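Local atomic coordinates of uncharacterized protein Q9I3C8_PSEAE (Pseudomonas aeruginosa, PDB entry 3F1T), a protein that is of unestablished function but carries a hotdog thioesterase domain and probably hydrolyses acyl-CoA thioesters, perhaps 1,4-dihydroxy-2-naphthoyl-CoA. Residues L86-H92 / Q127-V133; L35-L39 / L62-T66; K98-A104 / R117-D123; L6-R11 / V27-E32. Residue numbers count along the deposited sequence, not the author numbering.

Contact 1: L86-H92 / Q127-V133; sequences LRIDYMH and QPIAHVV
Two antiparallel strands at one end of the hotdog-fold sheet meet here, their axes 4.5 Å apart and 168° between directions. Arg87-Val133 and Asp89-His131 are hydrogen-bonded pairs: Arg87 N to Val133 O 2.8 Å and Val133 N to Arg87 O 2.9 Å; Asp89 N to His131 O 2.8 Å and His131 N to Asp89 O 2.9 Å. Ile88-Val132 and Tyr90-Ala130 are non-hydrogen-bonded pairs, CA-CA 4.4 and 4.0 Å. These four point to the helix 56-70 side. Small Ala130 fits under the Tyr90 ring (chi1 m), its CB 4.1 Å from the centroid over one face, while Ile88 CG2 fills the dip between Ala130 CB (4.0 Å) and Val132 CG2 (3.9 Å). On the other face Arg87 NH1 makes a salt bridge to Asp89 OD2 (2.7 Å), and its guanidinium lies over Val133 CG2; Arg87 NE makes a second salt bridge, to Asp89 of a third subunit. Strand 83-90 continues the sheet into a second subunit. Beyond the Tyr90-Ala130 pair, Ile129 (phi/psi -72/-37) and Ala130 form a classic beta bulge facing Ala120 of neighbouring strand 113-121; Ile129 O accepts Met91 N at 2.6 Å. The His92 ring (chi1 p) covers Ile129, whose CA sits 4.1 Å from its centroid.

Contact 2: L35-L39 / L62-T66; sequences LTLRL and LMDTT
Strand 35-39 has regular beta conformation and runs nearly antiparallel, at 153°, to the helical turn 62-66 (phi/psi near -55/-45, Met63 phi -92°). The short axes are 8.9 Å apart, a spacing bridged by side chains without any hydrogen bond across. The nearest CA pairs are Leu37-Thr66 at 6.2 Å and Leu39-Leu62 at 6.6 Å. Because every second strand residue faces the helix, Leu35, Leu37 and Leu39 form a row of leucines, whereas Thr36 and Arg38 point away. Leu62 (chi1 t, chi2 p) fits between Leu37 and Leu39: its CD1 lies 3.7 Å from Leu37 CB, and its CD2 4.2 Å from Leu39 CB. Leu37, with chi1 at -94°, brings CD2 to 3.6 Å from the Thr65 methyl CG2. Leu35 CD2 closes the far end, 3.3 Å from Thr66 O. Threonine suits this buried helix face because the helix itself can satisfy its hydroxyl: Thr65 OG1 bonds Thr61 O, and Thr66 OG1 (chi1 m) donates to Leu62 O at 2.7 Å, so that it can lie against Leu37, 3.4 Å from CB. Asp64, on another side of the helix, bonds Thr83. The centre of the contact lies about 2 Å from the centre of the chain. A long helix held against the concave face of an antiparallel sheet is the signature of the hotdog fold, the sheet being the bun and helix 56-70 the sausage.

Contact 3: K98-A104 / R117-D123; sequences KDVYGFA and RGFAYQD
This is a beta-hairpin ladder in the middle of the antiparallel sheet, joining strands 100-109 and 113-121. Their axes are 4.5 Å apart at 168°. Tyr101-Tyr121 and Phe103-Phe119 are hydrogen-bonded pairs: Tyr101 N to Tyr121 O is 2.8 Å, Tyr121 N to Tyr101 O 2.9 Å, and Phe103 N to Phe119 O 2.9 Å. Gly102-Ala120 and Ala104-Gly118 are the non-hydrogen-bonded pairs, CA-CA 4.5 and 3.8 Å. On their face the side chains are small or missing, making room for helix 56-70: Ala104 meets Thr66 and Cys67, and Val100 meets Leu62 besides Ala120, CG1 to CB 4.0 Å. A CB on Gly118 would collide with Ala104 CA. The opposite face carries four aromatics. Tyr121 (chi1 p) leans across so that Tyr101 CB sits over its ring, 3.6 Å from the centroid; the two rings are slid apart and barely overlap. Phe119 (p) and Phe103 (t) meet obliquely, CE2 to CD1 3.5 Å. Beyond the strands, Gln122 NE2 donates to Lys98 O at 3.0 Å while its OE1 accepts from Glu95 N, and water 1 bridges Asp99 O (2.7 Å) and Gln122 O (2.9 Å). Lys98 NZ forms a salt bridge with Asp123 OD1 at 2.9 Å and another with Glu95. The chemistry thus divides by position: small residues beneath the helix, aromatic packing on the opposite face, and polar ties just beyond the strand ends.

Contact 4: L6-R11 / V27-E32; sequences LLERAR and VEAADE
Apolar packing carries most of this contact between the helical segment 6-11 and strand 27-31, whose axes come within 7.2 Å at 121°. The nearest CA pairs include Leu6-Asp31 (5.8 Å) and Arg11-Val27 (6.2 Å). Val27 (chi1 t) and Ala30 point at the helix. Leu7 (t, p) places CD1 3.5 Å from Val27 CG1 and 4.1 Å from Ala30 CB, while Ala10 CB lies 4.0 Å from Val27 CG1 and 4.2 Å from Ala30 CB. The small Ala30 lets the strand approach to 5.0 Å between its CA and Leu7 CA, and Ala10 fits beside it. Leu6 (m, t) extends along the end of the strand, its CD1 3.6 Å from Asp31 C. The polar interactions lie at the other end. Arg11, with its chain extended (chi2 and chi3 t), reaches back to the strand backbone and donates from NH2 to Val27 O at 3.0 Å; water 2 accepts from Val27 N at 3.2 Å and, weakly, from Arg11 NE at 3.3 Å. Asp31 points away and its carboxylate bonds Lys33 N. Within the strand, Glu28 and Ala29 both face Thr36 in a classic beta bulge, with Glu28 near helical angles (-89/-37); this shifts the facing, so that Val27 and Ala30, three apart, both meet the helix. The result is an N-terminal helix, 4-15, packed against the outermost strand 26-31 at one end of the hotdog sheet.

In the fold
All four contacts draw on one six-stranded antiparallel sheet, ordered 26-31, 34-39, 100-109, 113-121, 130-137, 83-90. Contact 4 lies at the first edge and contact 1 at the last, their centres about 22 Å apart on opposite sides of the chain's centre. Contacts 2 and 3 lie between them, their centres about 7 Å apart, and share the pairing of strands 34-39 and 100-109. Along the chain contact 4 closes first, then contact 2; contact 1 spans the hairpin of contact 3. Helix 56-70 of contact 2 also touches contact 1, through Met63 and Val132. One edge strand therefore carries the N-terminal helix, while the other extends the sheet into another subunit of the four-chain assembly.

Contact 1: L86-H92 / Q127-V133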
# COMPACT_ATOMS: atom_id res chain seq x y z
N LEU B 86 -0.42 -6.01 -3.94
CA LEU B 86 1.03 -5.83 -3.99
C LEU B 86 1.36 -4.40 -3.64
O LEU B 86 0.73 -3.47 -4.15
CB LEU B 86 1.55 -6.20 -5.38
CG LEU B 86 3.05 -6.43 -5.57
CD1 LEU B 86 3.43 -7.78 -4.98
CD2 LEU B 86 3.38 -6.38 -7.06
N ARG B 87 2.29 -4.21 -2.70
CA ARG B 87 2.96 -2.94 -2.62
C ARG B 87 4.47 -3.02 -2.72
O ARG B 87 5.11 -3.92 -2.15
CB ARG B 87 2.52 -2.15 -1.40
CG ARG B 87 2.97 -2.74 -0.10
CD ARG B 87 3.11 -1.61 0.90
NE ARG B 87 3.48 -2.09 2.22
CZ ARG B 87 4.69 -1.93 2.75
NH1 ARG B 87 5.63 -1.27 2.09
NH2 ARG B 87 4.92 -2.39 3.97
N ILE B 88 5.01 -2.13 -3.56
CA ILE B 88 6.44 -1.96 -3.76
C ILE B 88 6.79 -0.51 -3.43
O ILE B 88 6.12 0.41 -3.89
CB ILE B 88 6.83 -2.20 -5.23
CG1 ILE B 88 6.20 -3.50 -5.74
CG2 ILE B 88 8.36 -2.25 -5.39
CD1 ILE B 88 6.71 -3.93 -7.10
N ASP B 89 7.80 -0.32 -2.59
CA ASP B 89 8.22 1.01 -2.17
C ASP B 89 9.72 1.13 -2.34
O ASP B 89 10.49 0.41 -1.68
CB ASP B 89 7.82 1.25 -0.71
CG ASP B 89 6.32 1.29 -0.51
OD1 ASP B 89 5.70 2.32 -0.86
OD2 ASP B 89 5.74 0.27 -0.11
N TYR B 90 10.14 1.95 -3.29
CA TYR B 90 11.55 2.12 -3.63
C TYR B 90 12.24 3.00 -2.61
O TYR B 90 11.75 4.07 -2.27
CB TYR B 90 11.69 2.73 -5.03
CG TYR B 90 11.41 1.74 -6.14
CD1 TYR B 90 12.45 1.00 -6.72
CD2 TYR B 90 10.12 1.52 -6.60
CE1 TYR B 90 12.18 0.02 -7.66
CE2 TYR B 90 9.85 0.55 -7.54
CZ TYR B 90 10.89 -0.17 -8.10
OH TYR B 90 10.63 -1.12 -9.08
N MSE B 91 13.34 2.49 -2.06
CA MSE B 91 14.14 3.20 -1.08
C MSE B 91 15.11 4.11 -1.81
O MSE B 91 15.43 5.21 -1.33
CB MSE B 91 14.93 2.22 -0.23
CG MSE B 91 14.08 1.31 0.62
SE MSE B 91 12.86 2.31 1.79
CE MSE B 91 11.18 1.98 0.85
N HIS B 92 15.72 3.57 -2.85
CA HIS B 92 16.72 4.32 -3.60
C HIS B 92 16.86 3.72 -4.98
O HIS B 92 16.34 2.63 -5.24
CB HIS B 92 18.06 4.32 -2.87
CG HIS B 92 18.73 2.98 -2.83
ND1 HIS B 92 18.83 2.24 -1.67
CD2 HIS B 92 19.25 2.22 -3.81
CE1 HIS B 92 19.39 1.08 -1.95
NE2 HIS B 92 19.68 1.05 -3.23
N GLN B 127 21.26 -3.03 1.82
CA GLN B 127 20.64 -1.75 1.49
C GLN B 127 19.73 -1.93 0.30
O GLN B 127 20.13 -1.65 -0.83
CB GLN B 127 21.69 -0.69 1.19
CG GLN B 127 22.78 -0.59 2.24
CD GLN B 127 24.14 -1.00 1.70
OE1 GLN B 127 24.50 -0.67 0.56
NE2 GLN B 127 24.91 -1.72 2.53
N PRO B 128 18.57 -2.56 0.51
CA PRO B 128 17.73 -2.95 -0.60
C PRO B 128 17.20 -1.76 -1.39
O PRO B 128 17.13 -0.65 -0.87
CB PRO B 128 16.58 -3.72 0.06
CG PRO B 128 16.70 -3.45 1.53
CD PRO B 128 18.13 -3.16 1.79
N ILE B 129 16.93 -1.99 -2.67
CA ILE B 129 16.41 -0.98 -3.56
C ILE B 129 14.94 -0.66 -3.23
O ILE B 129 14.52 0.48 -3.28
CB ILE B 129 16.47 -1.47 -5.00
CG1 ILE B 129 17.91 -1.62 -5.46
CG2 ILE B 129 15.74 -0.53 -5.93
CD1 ILE B 129 18.01 -2.29 -6.79
N ALA B 130 14.19 -1.69 -2.85
CA ALA B 130 12.75 -1.59 -2.71
C ALA B 130 12.25 -2.66 -1.75
O ALA B 130 12.78 -3.77 -1.72
CB ALA B 130 12.06 -1.76 -4.08
N HIS B 131 11.25 -2.31 -0.95
CA HIS B 131 10.54 -3.27 -0.11
C HIS B 131 9.20 -3.61 -0.73
O HIS B 131 8.53 -2.74 -1.30
CB HIS B 131 10.33 -2.68 1.29
CG HIS B 131 11.57 -2.69 2.14
ND1 HIS B 131 12.38 -1.58 2.26
CD2 HIS B 131 12.24 -3.72 2.70
CE1 HIS B 131 13.46 -1.91 2.95
NE2 HIS B 131 13.40 -3.20 3.22
N VAL B 132 8.74 -4.84 -0.52
CA VAL B 132 7.55 -5.36 -1.19
C VAL B 132 6.78 -6.24 -0.23
O VAL B 132 7.39 -7.01 0.52
CB VAL B 132 7.93 -6.23 -2.42
CG1 VAL B 132 6.69 -6.64 -3.17
CG2 VAL B 132 8.85 -5.47 -3.31
N VAL B 133 5.46 -6.12 -0.24
CA VAL B 133 4.58 -7.03 0.51
C VAL B 133 3.42 -7.35 -0.42
O VAL B 133 2.96 -6.49 -1.18
CB VAL B 133 4.03 -6.34 1.78
CG1 VAL B 133 2.99 -7.20 2.43
CG2 VAL B 133 5.16 -6.05 2.76

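Contact 2: L35-L39 / L62-T66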
# COMPACT_ATOMS: atom_id res chain seq x y z
N LEU B 35 12.84 -17.54 -1.30
CA LEU B 35 13.02 -17.67 -2.74
C LEU B 35 13.78 -16.45 -3.28
O LEU B 35 13.46 -15.32 -2.94
CB LEU B 35 11.65 -17.79 -3.43
CG LEU B 35 11.69 -17.86 -4.95
CD1 LEU B 35 11.97 -19.29 -5.41
CD2 LEU B 35 10.42 -17.32 -5.58
N THR B 36 14.78 -16.70 -4.12
CA THR B 36 15.55 -15.64 -4.77
C THR B 36 15.48 -15.77 -6.29
O THR B 36 15.86 -16.79 -6.87
CB THR B 36 17.04 -15.66 -4.33
OG1 THR B 36 17.11 -15.69 -2.90
CG2 THR B 36 17.77 -14.44 -4.84
N LEU B 37 15.04 -14.71 -6.95
CA LEU B 37 15.09 -14.60 -8.39
C LEU B 37 16.13 -13.57 -8.78
O LEU B 37 16.39 -12.63 -8.02
CB LEU B 37 13.72 -14.18 -8.94
CG LEU B 37 12.76 -15.28 -9.39
CD1 LEU B 37 12.46 -16.22 -8.25
CD2 LEU B 37 11.48 -14.70 -9.98
N ARG B 38 16.51 -13.59 -10.05
CA ARG B 38 17.37 -12.59 -10.61
C ARG B 38 16.81 -12.03 -11.92
O ARG B 38 16.39 -12.77 -12.80
CB ARG B 38 18.77 -13.16 -10.81
CG ARG B 38 19.74 -12.16 -11.40
CD ARG B 38 20.99 -12.84 -11.90
NE ARG B 38 20.75 -13.63 -13.10
CZ ARG B 38 21.72 -14.10 -13.88
NH1 ARG B 38 22.97 -13.76 -13.64
NH2 ARG B 38 21.44 -14.89 -14.90
N LEU B 39 16.89 -10.71 -12.07
CA LEU B 39 16.67 -10.03 -13.34
C LEU B 39 18.01 -9.53 -13.91
O LEU B 39 18.59 -8.59 -13.38
CB LEU B 39 15.71 -8.87 -13.12
CG LEU B 39 15.57 -7.77 -14.19
CD1 LEU B 39 14.77 -8.31 -15.37
CD2 LEU B 39 14.88 -6.56 -13.57
N LEU B 62 9.73 -8.46 -11.52
CA LEU B 62 10.65 -9.31 -10.76
C LEU B 62 10.05 -9.61 -9.40
O LEU B 62 9.99 -10.77 -8.96
CB LEU B 62 12.02 -8.63 -10.60
CG LEU B 62 12.96 -9.23 -9.55
CD1 LEU B 62 13.40 -10.65 -9.95
CD2 LEU B 62 14.16 -8.33 -9.29
N MSE B 63 9.44 -8.59 -8.81
CA MSE B 63 9.07 -8.63 -7.39
C MSE B 63 7.65 -9.15 -7.17
O MSE B 63 7.39 -9.86 -6.20
CB MSE B 63 9.23 -7.25 -6.76
CG MSE B 63 10.67 -6.83 -6.63
SE MSE B 63 11.78 -8.14 -5.74
CE MSE B 63 10.59 -8.71 -4.29
N ASP B 64 6.75 -8.81 -8.08
CA ASP B 64 5.49 -9.52 -8.21
C ASP B 64 5.71 -11.00 -8.43
O ASP B 64 5.06 -11.82 -7.79
CB ASP B 64 4.63 -8.95 -9.35
CG ASP B 64 3.25 -9.57 -9.41
OD1 ASP B 64 2.75 -10.03 -8.36
OD2 ASP B 64 2.70 -9.68 -10.51
N THR B 65 6.56 -11.35 -9.39
CA THR B 65 6.89 -12.75 -9.70
C THR B 65 7.57 -13.48 -8.54
O THR B 65 7.21 -14.61 -8.19
CB THR B 65 7.83 -12.86 -10.91
OG1 THR B 65 7.22 -12.23 -12.05
CG2 THR B 65 8.14 -14.32 -11.24
N THR B 66 8.57 -12.85 -7.94
CA THR B 66 9.22 -13.42 -6.78
C THR B 66 8.24 -13.76 -5.65
O THR B 66 8.33 -14.83 -5.05
CB THR B 66 10.37 -12.50 -6.26
OG1 THR B 66 11.37 -12.38 -7.28
CG2 THR B 66 11.01 -13.07 -5.03

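Contact 3: K98-A104 / R117-D123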
# COMPACT_ATOMS: atom_id res chain seq x y z
N LYS B 98 24.08 -3.34 -13.27
CA LYS B 98 24.12 -4.38 -12.25
C LYS B 98 22.82 -5.17 -12.23
O LYS B 98 21.74 -4.60 -12.32
CB LYS B 98 24.41 -3.78 -10.87
CG LYS B 98 25.91 -3.61 -10.57
CD LYS B 98 26.14 -3.03 -9.18
CE LYS B 98 27.55 -2.49 -9.06
NZ LYS B 98 27.78 -1.76 -7.77
N ASP B 99 22.93 -6.49 -12.18
CA ASP B 99 21.75 -7.35 -12.07
C ASP B 99 20.95 -7.01 -10.82
O ASP B 99 21.53 -6.68 -9.78
CB ASP B 99 22.14 -8.82 -12.06
CG ASP B 99 22.52 -9.34 -13.43
OD1 ASP B 99 22.33 -8.62 -14.44
OD2 ASP B 99 22.97 -10.50 -13.50
N VAL B 100 19.63 -7.16 -10.90
CA VAL B 100 18.76 -6.98 -9.73
C VAL B 100 18.24 -8.32 -9.21
O VAL B 100 17.65 -9.11 -9.95
CB VAL B 100 17.56 -6.03 -10.03
CG1 VAL B 100 16.77 -5.73 -8.74
CG2 VAL B 100 18.05 -4.74 -10.65
N TYR B 101 18.41 -8.53 -7.90
CA TYR B 101 17.91 -9.72 -7.25
C TYR B 101 16.62 -9.42 -6.49
O TYR B 101 16.44 -8.33 -5.94
CB TYR B 101 18.96 -10.27 -6.31
CG TYR B 101 20.17 -10.79 -7.04
CD1 TYR B 101 20.23 -12.11 -7.45
CD2 TYR B 101 21.18 -9.93 -7.44
CE1 TYR B 101 21.34 -12.59 -8.12
CE2 TYR B 101 22.29 -10.40 -8.13
CZ TYR B 101 22.34 -11.72 -8.50
OH TYR B 101 23.44 -12.20 -9.17
N GLY B 102 15.70 -10.37 -6.51
CA GLY B 102 14.51 -10.26 -5.69
C GLY B 102 14.51 -11.41 -4.71
O GLY B 102 14.89 -12.51 -5.07
N PHE B 103 14.18 -11.13 -3.45
CA PHE B 103 13.96 -12.17 -2.46
C PHE B 103 12.57 -12.01 -1.84
O PHE B 103 12.09 -10.88 -1.67
CB PHE B 103 15.02 -12.10 -1.36
CG PHE B 103 14.72 -12.98 -0.18
CD1 PHE B 103 14.05 -12.49 0.92
CD2 PHE B 103 15.03 -14.33 -0.23
CE1 PHE B 103 13.70 -13.32 1.97
CE2 PHE B 103 14.72 -15.16 0.84
CZ PHE B 103 14.05 -14.65 1.94
N ALA B 104 11.89 -13.13 -1.60
CA ALA B 104 10.66 -13.11 -0.81
C ALA B 104 10.51 -14.32 0.09
O ALA B 104 10.97 -15.42 -0.23
CB ALA B 104 9.45 -12.96 -1.72
N ARG B 117 6.54 -11.26 2.14
CA ARG B 117 7.31 -10.04 2.18
C ARG B 117 8.67 -10.33 1.54
O ARG B 117 9.26 -11.38 1.77
CB ARG B 117 7.49 -9.61 3.63
CG ARG B 117 8.13 -8.25 3.79
CD ARG B 117 7.99 -7.73 5.23
NE ARG B 117 8.55 -6.38 5.33
CZ ARG B 117 9.78 -6.12 5.76
NH1 ARG B 117 10.49 -7.07 6.38
NH2 ARG B 117 10.25 -4.87 5.71
N GLY B 118 9.23 -9.33 0.87
CA GLY B 118 10.54 -9.46 0.24
C GLY B 118 11.13 -8.12 -0.15
O GLY B 118 10.68 -7.06 0.32
N PHE B 119 12.18 -8.14 -0.96
CA PHE B 119 12.87 -6.90 -1.31
C PHE B 119 13.70 -7.11 -2.56
O PHE B 119 13.94 -8.25 -2.95
CB PHE B 119 13.72 -6.40 -0.12
CG PHE B 119 14.68 -7.42 0.41
CD1 PHE B 119 15.99 -7.48 -0.06
CD2 PHE B 119 14.28 -8.36 1.35
CE1 PHE B 119 16.86 -8.47 0.34
CE2 PHE B 119 15.16 -9.32 1.81
CZ PHE B 119 16.47 -9.37 1.31
N ALA B 120 13.91 -6.03 -3.31
CA ALA B 120 14.91 -6.01 -4.36
C ALA B 120 16.24 -5.46 -3.87
O ALA B 120 16.29 -4.51 -3.09
CB ALA B 120 14.42 -5.20 -5.56
N TYR B 121 17.32 -5.95 -4.47
CA TYR B 121 18.65 -5.50 -4.10
C TYR B 121 19.63 -5.85 -5.22
O TYR B 121 19.26 -6.51 -6.18
CB TYR B 121 19.08 -6.12 -2.77
CG TYR B 121 19.27 -7.62 -2.84
CD1 TYR B 121 20.54 -8.15 -3.04
CD2 TYR B 121 18.19 -8.49 -2.90
CE1 TYR B 121 20.74 -9.50 -3.14
CE2 TYR B 121 18.38 -9.86 -2.97
CZ TYR B 121 19.67 -10.35 -3.12
OH TYR B 121 19.92 -11.70 -3.25
N GLN B 122 20.84 -5.33 -5.15
CA GLN B 122 21.82 -5.60 -6.18
C GLN B 122 23.06 -6.26 -5.63
O GLN B 122 23.30 -7.44 -5.91
CB GLN B 122 22.14 -4.34 -6.98
CG GLN B 122 21.09 -4.07 -8.02
CD GLN B 122 21.27 -2.74 -8.68
OE1 GLN B 122 21.42 -1.72 -8.03
NE2 GLN B 122 21.25 -2.75 -10.01
N ASP B 123 23.84 -5.53 -4.85
CA ASP B 123 25.12 -6.06 -4.40
C ASP B 123 24.93 -6.95 -3.18
O ASP B 123 25.03 -8.18 -3.28
CB ASP B 123 26.10 -4.93 -4.09
CG ASP B 123 26.81 -4.42 -5.32
OD1 ASP B 123 27.13 -3.21 -5.35
OD2 ASP B 123 26.99 -5.21 -6.28
O HOH W 1 23.93 -7.44 -8.76

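Contact 4: L6-R11 / V27-E32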
# COMPACT_ATOMS: atom_id res chain seq x y z
N LEU B 6 12.02 -27.93 -4.25
CA LEU B 6 11.34 -26.64 -4.27
C LEU B 6 11.88 -25.75 -5.38
O LEU B 6 11.14 -24.99 -6.00
CB LEU B 6 11.44 -25.94 -2.91
CG LEU B 6 10.51 -26.44 -1.81
CD1 LEU B 6 10.69 -25.59 -0.56
CD2 LEU B 6 9.05 -26.46 -2.25
N LEU B 7 13.15 -25.95 -5.71
CA LEU B 7 13.81 -25.22 -6.79
C LEU B 7 13.27 -25.67 -8.14
O LEU B 7 13.03 -24.85 -9.02
CB LEU B 7 15.32 -25.46 -6.74
CG LEU B 7 16.16 -24.64 -7.71
CD1 LEU B 7 15.99 -23.15 -7.47
CD2 LEU B 7 17.60 -25.02 -7.55
N GLU B 8 13.10 -26.98 -8.29
CA GLU B 8 12.55 -27.54 -9.51
C GLU B 8 11.16 -26.99 -9.75
O GLU B 8 10.83 -26.57 -10.86
CB GLU B 8 12.49 -29.07 -9.41
CG GLU B 8 13.82 -29.73 -9.20
CD GLU B 8 14.85 -29.24 -10.20
OE1 GLU B 8 14.52 -29.17 -11.41
OE2 GLU B 8 15.94 -28.81 -9.76
N ARG B 9 10.34 -27.03 -8.71
CA ARG B 9 9.00 -26.46 -8.78
C ARG B 9 9.03 -24.99 -9.13
O ARG B 9 8.26 -24.54 -9.96
CB ARG B 9 8.25 -26.67 -7.47
CG ARG B 9 6.74 -26.53 -7.62
CD ARG B 9 6.06 -26.43 -6.27
NE ARG B 9 5.89 -27.75 -5.67
CZ ARG B 9 5.42 -27.95 -4.44
NH1 ARG B 9 5.06 -26.91 -3.69
NH2 ARG B 9 5.28 -29.18 -3.98
N ALA B 10 9.82 -24.21 -8.40
CA ALA B 10 9.90 -22.77 -8.64
C ALA B 10 10.25 -22.52 -10.09
O ALA B 10 9.72 -21.59 -10.72
CB ALA B 10 10.92 -22.11 -7.71
N ARG B 11 11.16 -23.33 -10.63
CA ARG B 11 11.62 -23.13 -12.02
C ARG B 11 10.56 -23.46 -13.06
O ARG B 11 10.45 -22.77 -14.08
CB ARG B 11 12.91 -23.91 -12.29
CG ARG B 11 14.15 -23.17 -11.80
CD ARG B 11 15.42 -23.97 -11.94
NE ARG B 11 16.56 -23.12 -11.59
CZ ARG B 11 17.71 -23.58 -11.12
NH1 ARG B 11 17.96 -24.89 -11.13
NH2 ARG B 11 18.64 -22.71 -10.72
N VAL B 27 15.49 -18.30 -11.38
CA VAL B 27 15.46 -18.65 -9.96
C VAL B 27 16.85 -19.04 -9.51
O VAL B 27 17.39 -20.06 -9.94
CB VAL B 27 14.54 -19.87 -9.67
CG1 VAL B 27 14.38 -20.07 -8.17
CG2 VAL B 27 13.19 -19.68 -10.31
N GLU B 28 17.39 -18.30 -8.54
CA GLU B 28 18.72 -18.57 -8.04
C GLU B 28 18.73 -19.57 -6.89
O GLU B 28 19.64 -20.40 -6.77
CB GLU B 28 19.37 -17.25 -7.61
CG GLU B 28 19.35 -16.20 -8.71
CD GLU B 28 20.39 -16.47 -9.77
OE1 GLU B 28 21.60 -16.34 -9.45
OE2 GLU B 28 20.00 -16.83 -10.91
N ALA B 29 17.72 -19.49 -6.03
CA ALA B 29 17.63 -20.35 -4.86
C ALA B 29 16.19 -20.42 -4.39
O ALA B 29 15.42 -19.50 -4.62
CB ALA B 29 18.53 -19.83 -3.74
N ALA B 30 15.80 -21.57 -3.86
CA ALA B 30 14.46 -21.78 -3.29
C ALA B 30 14.58 -22.83 -2.19
O ALA B 30 15.33 -23.80 -2.32
CB ALA B 30 13.51 -22.24 -4.36
N ASP B 31 13.91 -22.58 -1.08
CA ASP B 31 13.86 -23.56 -0.02
C ASP B 31 12.83 -23.13 1.00
O ASP B 31 12.16 -22.11 0.83
CB ASP B 31 15.23 -23.71 0.64
CG ASP B 31 15.78 -22.39 1.16
OD1 ASP B 31 16.98 -22.13 0.96
OD2 ASP B 31 15.01 -21.61 1.75
N GLU B 32 12.76 -23.88 2.09
CA GLU B 32 11.70 -23.70 3.07
C GLU B 32 11.69 -22.26 3.58
O GLU B 32 10.62 -21.73 3.87
CB GLU B 32 11.86 -24.70 4.22
CG GLU B 32 13.13 -24.51 5.08
CD GLU B 32 14.43 -24.86 4.34
OE1 GLU B 32 14.42 -25.76 3.47
OE2 GLU B 32 15.48 -24.27 4.69
O HOH W 2 15.77 -20.60 -13.61